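Local atomic coordinates of probable cell division protein WhiA (Thermotoga maritima, PDB entry 3HYI), a protein that is probably involved in cell division and chromosome segregation and binds DNA, combining a degenerate LAGLIDADG homing endonuclease domain with a C-terminal helix-turn-helix domain. Residues A[26-31]-A[66-71]; A[51-54]-A[58-61]; A[177-182]-A[192-197]; A[223-228]-A[253-258]. All coordinates share one frame; numbering follows the deposited sequence.

Interaction 1: A[26-31]-A[66-71]; sequences EEVISE and MKYLSK
V28 is the bump of this contact, and the hollow it fills is framed by Y68 and L69 at the end of helix 56-68. Its two methyls take different walls. CG2 of V28 sits squarely over one face of the phenol ring, 3.6 Å from the ring centroid of Y68 and only 12° off the normal, a CH-pi contact with the methyl nearly centred. CG1 of V28, anti to the backbone N (chi1 169°), points instead into the fork of L69, where it lies 3.7 Å from CG of L69 and almost equally close to both methyls; these two side chains meet tip to tip. I29 meets the CD2 branch of the fork, its CG1 passing CD2 of L69 at 4.0 Å and at about a right angle. Helix 25-39, in the degenerate LAGLIDADG domain, is probably the counterpart of a LAGLIDADG helix, which in homing endonucleases pairs with its mate at the centre of the fold. E26, E27 and S30 lie against helix 108-122, V28 looks to helix 56-68, and E31 forms salt bridges with both, to R116 and R61. Y68 also meets the ring of F22, which V28 touches too, while L69 reaches R25 and L32. Were Y68 an alanine, CG2 of V28 would probably lose the ring face it rests on, and F22 its aromatic neighbour. Just past L69 the helix is wound off by a Schellman motif: S70 has positive phi, and K71 N bonds back to M66 O at 2.8 Å.

Interaction 2: A[51-54]-A[58-61]; sequences FSLH and ASRR
L53 carries the contact between 51-54 and 58-61, pressing on A58 and S59 across the short turn that joins strand 48-53 to helix 56-68. Along the strand the side chains alternate. F51 goes to the buried side, where its ring packs on L32, F35 and I36 of helix 25-39, and its backbone pairs with I91. S52, facing the other way, touches Y88 and bonds through its carbonyl to R39. The strand belongs to the alpha-beta-beta-alpha-beta-beta layout of the LAGLIDADG fold, in which helices cover one side of an antiparallel sheet and, in the homing endonucleases, the other side faces DNA. L53 has CG beside its backbone N (chi1 -60°), which carries CD1 across to the first turns of helix 56-68. There CD1 of L53 rests 3.7 Å from CA of S59 and 4.0 Å from the carbonyl carbon of A58, so it lies against the helix backbone as much as against side chains; CB of A58 is more distant, 4.4 Å from CD1 of L53. The hydroxyl of S59 merely brushes the leucine, with OG 3.8 Å from CB of L53, since its polar partner is the carbonyl oxygen of S55 one turn back. I91 and S121 also press on L53, and L120 of helix 108-122 meets A58. H54 follows the strand, its CB directed away from the helix and its ND1 bonded to NH1 of R39.

Interaction 3: A[177-182]-A[192-197]; sequences DILVFL and EEIDRI
Helix segments 177-182 and 192-197 run nearly antiparallel, their directions 170° apart and their axes 11.3 Å from each other at closest approach, with L179 facing I194. That wide spacing is bridged by branched apolar side chains. L179 and I194 slide past one another in opposite directions, and CD2 of L179 comes within 3.5 Å of CG2 of I194, a tight fit. The other end of the same isoleucine is also used: CD1 of I194 lies 3.8 Å from CD1 of L182, one turn along, and 3.9 Å from CD2 of L179. The isoleucine thus wedges between two leucines of the neighbouring helix, CG2 meeting L179 and CD1 reaching both, with CG2 anti to the backbone N and CG1 swung beside it (chi1 -69°). Beneath them M125 touches both L182 and I194. On the outer side D195 leans over L179, but the approach of its OD1 to CD1 of L179 is doubtfully short, and the aspartate has more than one deposited conformer. Replacing L179 by an alanine would probably leave CG2 of I194 without its closest neighbour and open a gap between the helices. I178, F181 and L182 meanwhile reach down to strand 134-138. The result is an antiparallel helical hairpin in the second LAGLIDADG-like region: helix 175-184 lies on the sheet, and helix 189-201 packs against it before the chain passes on to the C-terminal part.

Interaction 4: A[223-228]-A[253-258]; sequences NSTARQ and LVRLRN
Two bends in R255, at chi2 (82°) and chi3 (-78°), after a CG placed beside the carbonyl carbon, bring its guanidinium to T225 and Q228; Q228 answers with a chain extended beyond CG, its amide carried to the arginine. The pairing ties helix 246-257 to the long helix 207-238 within the C-terminal domain, whose predicted helix-turn-helix motif follows in the chain. NH1 of R255 gives a nearly straight hydrogen bond to OE1 of Q228, 2.9 Å long with an N-H...O angle of 159°. The acceptor lies close to the guanidinium plane and the donor in the plane of the amide carbonyl, so the two flat groups meet edge to edge, almost coplanar. One face of the guanidinium is covered by T225, whose CG2 stands 3.6 Å from NH1 of R255, offset toward the rim; the hydroxyl of T225 is turned to the carbonyl of T221 in its own helix. L266 also touches R255 and L263 touches Q228, so helix 263-268 adjoins the pair. NH2 of R255 donates to O of N258 at 2.9 Å and also binds O of L261. These bonds fix the rotation of the buried arginine and probably stabilise its positive charge through several carbonyl oxygens. N258, the first residue beyond the helix, folds its side chain back, and its ND2 donates to a lone pair of V254 O at 2.8 Å, within the amide plane.

Overall arrangement
Along the chain the contacts come in series, except that interaction 2 is nested inside the loop closed by interaction 1. These two share helix 56-68 and the N-terminal LAGLIDADG-like region; their centres are 15 Å apart, and they are joined by a salt bridge from NE of R61 to OE1 of E31, 2.9 Å long. Interaction 3 belongs to the second LAGLIDADG-like region, its centre about 28 Å from interaction 1 and 24 Å from interaction 2. Interaction 4 stands apart, its centre 55 Å from interaction 3 and 82 Å from interaction 1. The connection after helix 189-201 and the start of the long helix 207-238 span that gap, giving two separate bodies, endonuclease-like and helix-turn-helix.

Interaction 1: A[26-31]-A[66-71]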
# COMPACT_ATOMS: atom_id res chain seq x y z
N GLU A 26 -16.28 -12.18 -29.52
CA GLU A 26 -16.12 -10.73 -29.45
C GLU A 26 -15.25 -10.33 -28.25
O GLU A 26 -14.38 -9.46 -28.36
CB GLU A 26 -17.49 -10.06 -29.33
CG GLU A 26 -18.32 -10.11 -30.61
CD GLU A 26 -18.86 -11.50 -30.96
OE1 GLU A 26 -19.20 -12.27 -30.04
OE2 GLU A 26 -18.93 -11.81 -32.17
N GLU A 27 -15.51 -10.97 -27.11
CA GLU A 27 -14.72 -10.75 -25.90
C GLU A 27 -13.30 -11.30 -26.03
O GLU A 27 -12.36 -10.73 -25.49
CB GLU A 27 -15.42 -11.38 -24.70
CG GLU A 27 -16.66 -10.64 -24.26
CD GLU A 27 -17.58 -11.49 -23.41
OE1 GLU A 27 -17.31 -11.62 -22.20
OE2 GLU A 27 -18.56 -12.03 -23.95
N VAL A 28 -13.16 -12.41 -26.76
CA VAL A 28 -11.85 -12.99 -27.05
C VAL A 28 -11.01 -12.06 -27.92
O VAL A 28 -9.83 -11.84 -27.66
CB VAL A 28 -11.99 -14.38 -27.73
CG1 VAL A 28 -10.64 -14.87 -28.27
CG2 VAL A 28 -12.59 -15.39 -26.76
N ILE A 29 -11.63 -11.50 -28.97
CA ILE A 29 -10.95 -10.55 -29.85
C ILE A 29 -10.69 -9.23 -29.13
O ILE A 29 -9.66 -8.59 -29.36
CB ILE A 29 -11.77 -10.30 -31.14
CG1 ILE A 29 -11.71 -11.53 -32.05
CG2 ILE A 29 -11.23 -9.09 -31.90
CD1 ILE A 29 -12.74 -11.52 -33.16
N SER A 30 -11.60 -8.83 -28.25
CA SER A 30 -11.43 -7.63 -27.44
C SER A 30 -10.22 -7.78 -26.51
O SER A 30 -9.42 -6.85 -26.38
CB SER A 30 -12.69 -7.33 -26.62
OG SER A 30 -12.57 -6.10 -25.93
N GLU A 31 -10.09 -8.93 -25.87
CA GLU A 31 -8.92 -9.20 -25.02
C GLU A 31 -7.63 -9.26 -25.83
O GLU A 31 -6.59 -8.79 -25.37
CB GLU A 31 -9.09 -10.48 -24.21
CG GLU A 31 -7.90 -10.78 -23.30
CD GLU A 31 -8.10 -11.99 -22.42
OE1 GLU A 31 -7.11 -12.41 -21.79
OE2 GLU A 31 -9.23 -12.52 -22.37
N MET A 66 -5.54 -17.41 -29.11
CA MET A 66 -5.29 -17.81 -30.49
C MET A 66 -5.84 -19.20 -30.81
O MET A 66 -6.26 -19.47 -31.93
CB MET A 66 -3.79 -17.75 -30.80
CG MET A 66 -3.21 -16.35 -30.82
SD MET A 66 -4.00 -15.26 -32.03
CE MET A 66 -3.16 -15.76 -33.53
N LYS A 67 -5.82 -20.07 -29.80
CA LYS A 67 -6.39 -21.41 -29.91
C LYS A 67 -7.92 -21.35 -30.00
O LYS A 67 -8.52 -22.07 -30.79
CB LYS A 67 -5.96 -22.25 -28.71
CG LYS A 67 -6.60 -23.63 -28.59
CD LYS A 67 -6.16 -24.29 -27.29
CE LYS A 67 -7.05 -25.45 -26.90
NZ LYS A 67 -6.73 -26.68 -27.67
N TYR A 68 -8.53 -20.50 -29.18
CA TYR A 68 -9.97 -20.28 -29.23
C TYR A 68 -10.40 -19.84 -30.64
O TYR A 68 -11.42 -20.31 -31.14
CB TYR A 68 -10.40 -19.22 -28.20
CG TYR A 68 -11.89 -18.93 -28.21
CD1 TYR A 68 -12.46 -18.12 -29.19
CD2 TYR A 68 -12.74 -19.46 -27.24
CE1 TYR A 68 -13.82 -17.85 -29.22
CE2 TYR A 68 -14.11 -19.20 -27.26
CZ TYR A 68 -14.64 -18.39 -28.25
OH TYR A 68 -15.98 -18.11 -28.28
N LEU A 69 -9.61 -18.96 -31.25
CA LEU A 69 -9.91 -18.42 -32.58
C LEU A 69 -9.43 -19.31 -33.74
O LEU A 69 -9.71 -19.01 -34.90
CB LEU A 69 -9.28 -17.02 -32.71
CG LEU A 69 -9.82 -15.95 -31.76
CD1 LEU A 69 -8.87 -14.75 -31.66
CD2 LEU A 69 -11.22 -15.50 -32.18
N SER A 70 -8.72 -20.39 -33.42
CA SER A 70 -8.13 -21.30 -34.42
C SER A 70 -7.16 -20.56 -35.35
O SER A 70 -7.20 -20.73 -36.58
CB SER A 70 -9.22 -22.01 -35.24
OG SER A 70 -10.13 -22.70 -34.39
N LYS A 71 -6.29 -19.76 -34.75
CA LYS A 71 -5.27 -19.01 -35.49
C LYS A 71 -3.87 -19.50 -35.10
O LYS A 71 -3.58 -19.64 -33.91
CB LYS A 71 -5.41 -17.51 -35.21
CG LYS A 71 -6.71 -16.89 -35.72
CD LYS A 71 -6.62 -16.55 -37.20
CE LYS A 71 -7.87 -15.81 -37.68
NZ LYS A 71 -9.07 -16.69 -37.79

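Interaction 2: A[51-54]-A[58-61]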
# COMPACT_ATOMS: atom_id res chain seq x y z
N PHE A 51 4.33 -9.95 -30.71
CA PHE A 51 4.06 -9.66 -29.31
C PHE A 51 5.33 -9.79 -28.47
O PHE A 51 6.03 -10.80 -28.57
CB PHE A 51 3.00 -10.61 -28.75
CG PHE A 51 1.64 -10.45 -29.37
CD1 PHE A 51 0.73 -9.54 -28.85
CD2 PHE A 51 1.27 -11.22 -30.45
CE1 PHE A 51 -0.53 -9.39 -29.42
CE2 PHE A 51 0.01 -11.08 -31.03
CZ PHE A 51 -0.89 -10.17 -30.50
N SER A 52 5.62 -8.78 -27.66
CA SER A 52 6.75 -8.80 -26.73
C SER A 52 6.19 -8.89 -25.31
O SER A 52 5.53 -7.96 -24.86
CB SER A 52 7.59 -7.54 -26.89
OG SER A 52 7.98 -7.36 -28.24
N LEU A 53 6.44 -10.00 -24.63
CA LEU A 53 5.82 -10.26 -23.32
C LEU A 53 6.86 -10.66 -22.27
O LEU A 53 7.68 -11.54 -22.50
CB LEU A 53 4.78 -11.37 -23.45
CG LEU A 53 3.60 -11.12 -24.40
CD1 LEU A 53 2.73 -12.36 -24.51
CD2 LEU A 53 2.77 -9.92 -23.96
N HIS A 54 6.80 -10.01 -21.11
CA HIS A 54 7.68 -10.33 -19.99
C HIS A 54 7.05 -11.31 -19.00
O HIS A 54 7.70 -11.73 -18.05
CB HIS A 54 8.10 -9.05 -19.27
CG HIS A 54 8.89 -8.11 -20.13
ND1 HIS A 54 8.31 -7.27 -21.04
CD2 HIS A 54 10.23 -7.90 -20.22
CE1 HIS A 54 9.24 -6.57 -21.66
NE2 HIS A 54 10.42 -6.93 -21.18
N ALA A 58 0.94 -14.25 -19.15
CA ALA A 58 0.46 -13.50 -20.32
C ALA A 58 0.68 -14.26 -21.63
O ALA A 58 -0.20 -14.28 -22.48
CB ALA A 58 1.14 -12.13 -20.38
N SER A 59 1.84 -14.89 -21.77
CA SER A 59 2.16 -15.66 -22.97
C SER A 59 1.21 -16.84 -23.16
O SER A 59 0.76 -17.11 -24.27
CB SER A 59 3.61 -16.17 -22.92
OG SER A 59 4.52 -15.11 -22.65
N ARG A 60 0.92 -17.54 -22.06
CA ARG A 60 0.00 -18.67 -22.08
C ARG A 60 -1.44 -18.26 -22.37
O ARG A 60 -2.16 -18.99 -23.06
CB ARG A 60 0.05 -19.41 -20.74
CG ARG A 60 1.33 -20.18 -20.53
CD ARG A 60 1.18 -21.21 -19.42
NE ARG A 60 2.31 -22.13 -19.41
CZ ARG A 60 3.44 -21.96 -18.73
NH1 ARG A 60 3.62 -20.88 -17.97
NH2 ARG A 60 4.39 -22.87 -18.82
N ARG A 61 -1.85 -17.11 -21.85
CA ARG A 61 -3.18 -16.57 -22.15
C ARG A 61 -3.30 -16.23 -23.63
O ARG A 61 -4.32 -16.52 -24.25
CB ARG A 61 -3.46 -15.33 -21.31
CG ARG A 61 -4.87 -14.77 -21.46
CD ARG A 61 -5.90 -15.75 -20.94
NE ARG A 61 -7.26 -15.22 -21.03
CZ ARG A 61 -8.36 -15.92 -20.79
NH1 ARG A 61 -8.28 -17.20 -20.44
NH2 ARG A 61 -9.55 -15.35 -20.90

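Interaction 3: A[177-182]-A[192-197]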
# COMPACT_ATOMS: atom_id res chain seq x y z
N ASP A 177 -10.40 0.51 -5.36
CA ASP A 177 -10.49 0.48 -6.83
C ASP A 177 -9.68 -0.66 -7.44
O ASP A 177 -10.09 -1.23 -8.46
CB ASP A 177 -10.01 1.82 -7.42
CG ASP A 177 -10.97 2.97 -7.15
OD1 ASP A 177 -12.09 2.72 -6.66
OD2 ASP A 177 -10.61 4.13 -7.45
N ILE A 178 -8.54 -0.98 -6.83
CA ILE A 178 -7.70 -2.08 -7.28
C ILE A 178 -8.42 -3.43 -7.17
O ILE A 178 -8.36 -4.24 -8.09
CB ILE A 178 -6.37 -2.13 -6.49
CG1 ILE A 178 -5.43 -1.00 -6.94
CG2 ILE A 178 -5.67 -3.47 -6.66
CD1 ILE A 178 -4.23 -0.81 -6.06
N LEU A 179 -9.09 -3.65 -6.04
CA LEU A 179 -9.86 -4.88 -5.83
C LEU A 179 -11.02 -5.01 -6.82
O LEU A 179 -11.29 -6.11 -7.32
CB LEU A 179 -10.37 -4.96 -4.39
CG LEU A 179 -9.29 -5.25 -3.34
CD1 LEU A 179 -9.82 -5.03 -1.93
CD2 LEU A 179 -8.75 -6.67 -3.50
N VAL A 180 -11.71 -3.90 -7.08
CA VAL A 180 -12.79 -3.86 -8.07
C VAL A 180 -12.26 -4.23 -9.45
O VAL A 180 -12.85 -5.03 -10.17
CB VAL A 180 -13.45 -2.47 -8.15
CG1 VAL A 180 -14.50 -2.43 -9.25
CG2 VAL A 180 -14.06 -2.08 -6.81
N PHE A 181 -11.13 -3.61 -9.81
CA PHE A 181 -10.46 -3.87 -11.07
C PHE A 181 -10.09 -5.34 -11.21
O PHE A 181 -10.40 -5.98 -12.22
CB PHE A 181 -9.19 -3.00 -11.17
CG PHE A 181 -8.46 -3.14 -12.47
CD1 PHE A 181 -8.72 -2.28 -13.53
CD2 PHE A 181 -7.50 -4.13 -12.65
CE1 PHE A 181 -8.05 -2.40 -14.73
CE2 PHE A 181 -6.82 -4.26 -13.85
CZ PHE A 181 -7.09 -3.39 -14.89
N LEU A 182 -9.43 -5.87 -10.18
CA LEU A 182 -8.96 -7.26 -10.21
C LEU A 182 -10.11 -8.26 -10.28
O LEU A 182 -10.04 -9.22 -11.04
CB LEU A 182 -8.08 -7.56 -8.99
CG LEU A 182 -6.71 -6.86 -8.98
CD1 LEU A 182 -6.01 -7.13 -7.66
CD2 LEU A 182 -5.85 -7.32 -10.15
N GLU A 192 -8.87 -12.43 -1.47
CA GLU A 192 -8.95 -12.75 -0.05
C GLU A 192 -7.65 -12.41 0.68
O GLU A 192 -7.67 -11.91 1.80
CB GLU A 192 -9.27 -14.24 0.14
N GLU A 193 -6.52 -12.69 0.03
CA GLU A 193 -5.20 -12.41 0.59
C GLU A 193 -4.97 -10.91 0.74
O GLU A 193 -4.41 -10.46 1.74
CB GLU A 193 -4.11 -13.00 -0.30
CG GLU A 193 -4.16 -14.51 -0.44
CD GLU A 193 -3.25 -15.03 -1.54
OE1 GLU A 193 -2.15 -14.47 -1.71
OE2 GLU A 193 -3.63 -16.01 -2.22
N ILE A 194 -5.41 -10.15 -0.26
CA ILE A 194 -5.29 -8.70 -0.24
C ILE A 194 -6.10 -8.08 0.90
O ILE A 194 -5.64 -7.14 1.55
CB ILE A 194 -5.72 -8.08 -1.60
CG1 ILE A 194 -4.70 -8.44 -2.68
CG2 ILE A 194 -5.84 -6.56 -1.49
CD1 ILE A 194 -5.10 -8.01 -4.08
N ASP A 195 -7.30 -8.62 1.15
CA ASP A 195 -8.18 -8.13 2.22
C ASP A 195 -7.63 -8.45 3.60
O ASP A 195 -7.77 -7.66 4.53
CB ASP A 195 -9.57 -8.77 2.10
CG ASP A 195 -10.33 -8.30 0.87
OD1 ASP A 195 -9.92 -7.30 0.25
OD2 ASP A 195 -11.35 -8.94 0.52
N ARG A 196 -7.01 -9.62 3.73
CA ARG A 196 -6.39 -10.02 5.00
C ARG A 196 -5.21 -9.10 5.33
O ARG A 196 -4.97 -8.80 6.50
CB ARG A 196 -5.92 -11.48 4.94
N ILE A 197 -4.49 -8.67 4.30
CA ILE A 197 -3.41 -7.70 4.44
C ILE A 197 -3.94 -6.31 4.80
O ILE A 197 -3.44 -5.66 5.71
CB ILE A 197 -2.57 -7.60 3.14
CG1 ILE A 197 -1.70 -8.85 2.97
CG2 ILE A 197 -1.68 -6.36 3.16
CD1 ILE A 197 -1.11 -8.98 1.58

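Interaction 4: A[223-228]-A[253-258]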
# COMPACT_ATOMS: atom_id res chain seq x y z
N ASN A 223 -0.68 11.73 40.24
CA ASN A 223 -0.41 10.96 41.47
C ASN A 223 1.08 10.92 41.81
O ASN A 223 1.45 11.01 42.98
CB ASN A 223 -0.95 9.53 41.35
CG ASN A 223 -2.48 9.47 41.32
OD1 ASN A 223 -3.17 10.44 41.63
ND2 ASN A 223 -3.01 8.31 40.93
N SER A 224 1.92 10.79 40.79
CA SER A 224 3.38 10.83 40.96
C SER A 224 3.84 12.18 41.49
O SER A 224 4.55 12.25 42.49
CB SER A 224 4.09 10.54 39.64
OG SER A 224 4.18 9.15 39.39
N THR A 225 3.42 13.24 40.80
CA THR A 225 3.79 14.60 41.19
C THR A 225 3.37 14.92 42.62
O THR A 225 4.14 15.52 43.37
CB THR A 225 3.17 15.65 40.23
OG1 THR A 225 3.53 15.32 38.89
CG2 THR A 225 3.67 17.05 40.56
N ALA A 226 2.16 14.51 43.00
CA ALA A 226 1.66 14.71 44.37
C ALA A 226 2.52 13.96 45.38
O ALA A 226 2.78 14.44 46.48
CB ALA A 226 0.21 14.25 44.47
N ARG A 227 2.97 12.78 44.98
CA ARG A 227 3.80 11.90 45.79
C ARG A 227 5.21 12.47 45.95
O ARG A 227 5.85 12.28 46.99
CB ARG A 227 3.88 10.53 45.10
CG ARG A 227 4.04 9.35 46.01
CD ARG A 227 3.60 8.07 45.30
NE ARG A 227 4.73 7.23 44.92
N GLN A 228 5.69 13.16 44.92
CA GLN A 228 6.98 13.83 44.98
C GLN A 228 6.90 14.99 45.95
O GLN A 228 7.73 15.12 46.86
CB GLN A 228 7.38 14.34 43.60
CG GLN A 228 7.61 13.25 42.56
CD GLN A 228 7.42 13.74 41.15
OE1 GLN A 228 7.46 14.94 40.89
NE2 GLN A 228 7.22 12.82 40.22
N LEU A 253 14.09 21.25 45.85
CA LEU A 253 13.75 22.67 45.76
C LEU A 253 13.04 23.02 44.45
O LEU A 253 12.01 23.70 44.46
CB LEU A 253 15.00 23.54 45.92
CG LEU A 253 15.64 23.60 47.31
CD1 LEU A 253 16.90 24.44 47.26
CD2 LEU A 253 14.66 24.14 48.34
N VAL A 254 13.60 22.57 43.33
CA VAL A 254 13.04 22.87 42.01
C VAL A 254 11.62 22.29 41.84
O VAL A 254 10.75 22.96 41.29
CB VAL A 254 13.97 22.37 40.87
CG1 VAL A 254 13.22 22.22 39.56
CG2 VAL A 254 15.14 23.34 40.69
N ARG A 255 11.40 21.07 42.31
CA ARG A 255 10.07 20.47 42.32
C ARG A 255 9.09 21.30 43.16
O ARG A 255 7.98 21.58 42.73
CB ARG A 255 10.12 19.04 42.85
CG ARG A 255 8.76 18.35 43.05
CD ARG A 255 8.19 17.77 41.76
NE ARG A 255 7.60 18.78 40.88
CZ ARG A 255 7.04 18.52 39.70
NH1 ARG A 255 7.00 17.29 39.21
NH2 ARG A 255 6.53 19.52 38.99
N LEU A 256 9.52 21.67 44.36
CA LEU A 256 8.67 22.38 45.31
C LEU A 256 8.32 23.79 44.83
O LEU A 256 7.21 24.28 45.06
CB LEU A 256 9.34 22.45 46.69
CG LEU A 256 8.42 22.54 47.90
CD1 LEU A 256 7.57 21.27 48.02
CD2 LEU A 256 9.22 22.76 49.17
N ARG A 257 9.27 24.42 44.14
CA ARG A 257 9.07 25.77 43.61
C ARG A 257 8.35 25.75 42.26
O ARG A 257 7.79 26.77 41.85
CB ARG A 257 10.42 26.49 43.48
CG ARG A 257 11.06 26.80 44.83
CD ARG A 257 12.39 27.53 44.67
NE ARG A 257 13.08 27.67 45.95
N ASN A 258 8.37 24.61 41.58
CA ASN A 258 7.72 24.46 40.27
C ASN A 258 6.87 23.19 40.24
O ASN A 258 7.26 22.21 39.62
CB ASN A 258 8.76 24.39 39.15
CG ASN A 258 9.71 25.57 39.16
OD1 ASN A 258 9.51 26.55 38.45
ND2 ASN A 258 10.76 25.48 39.98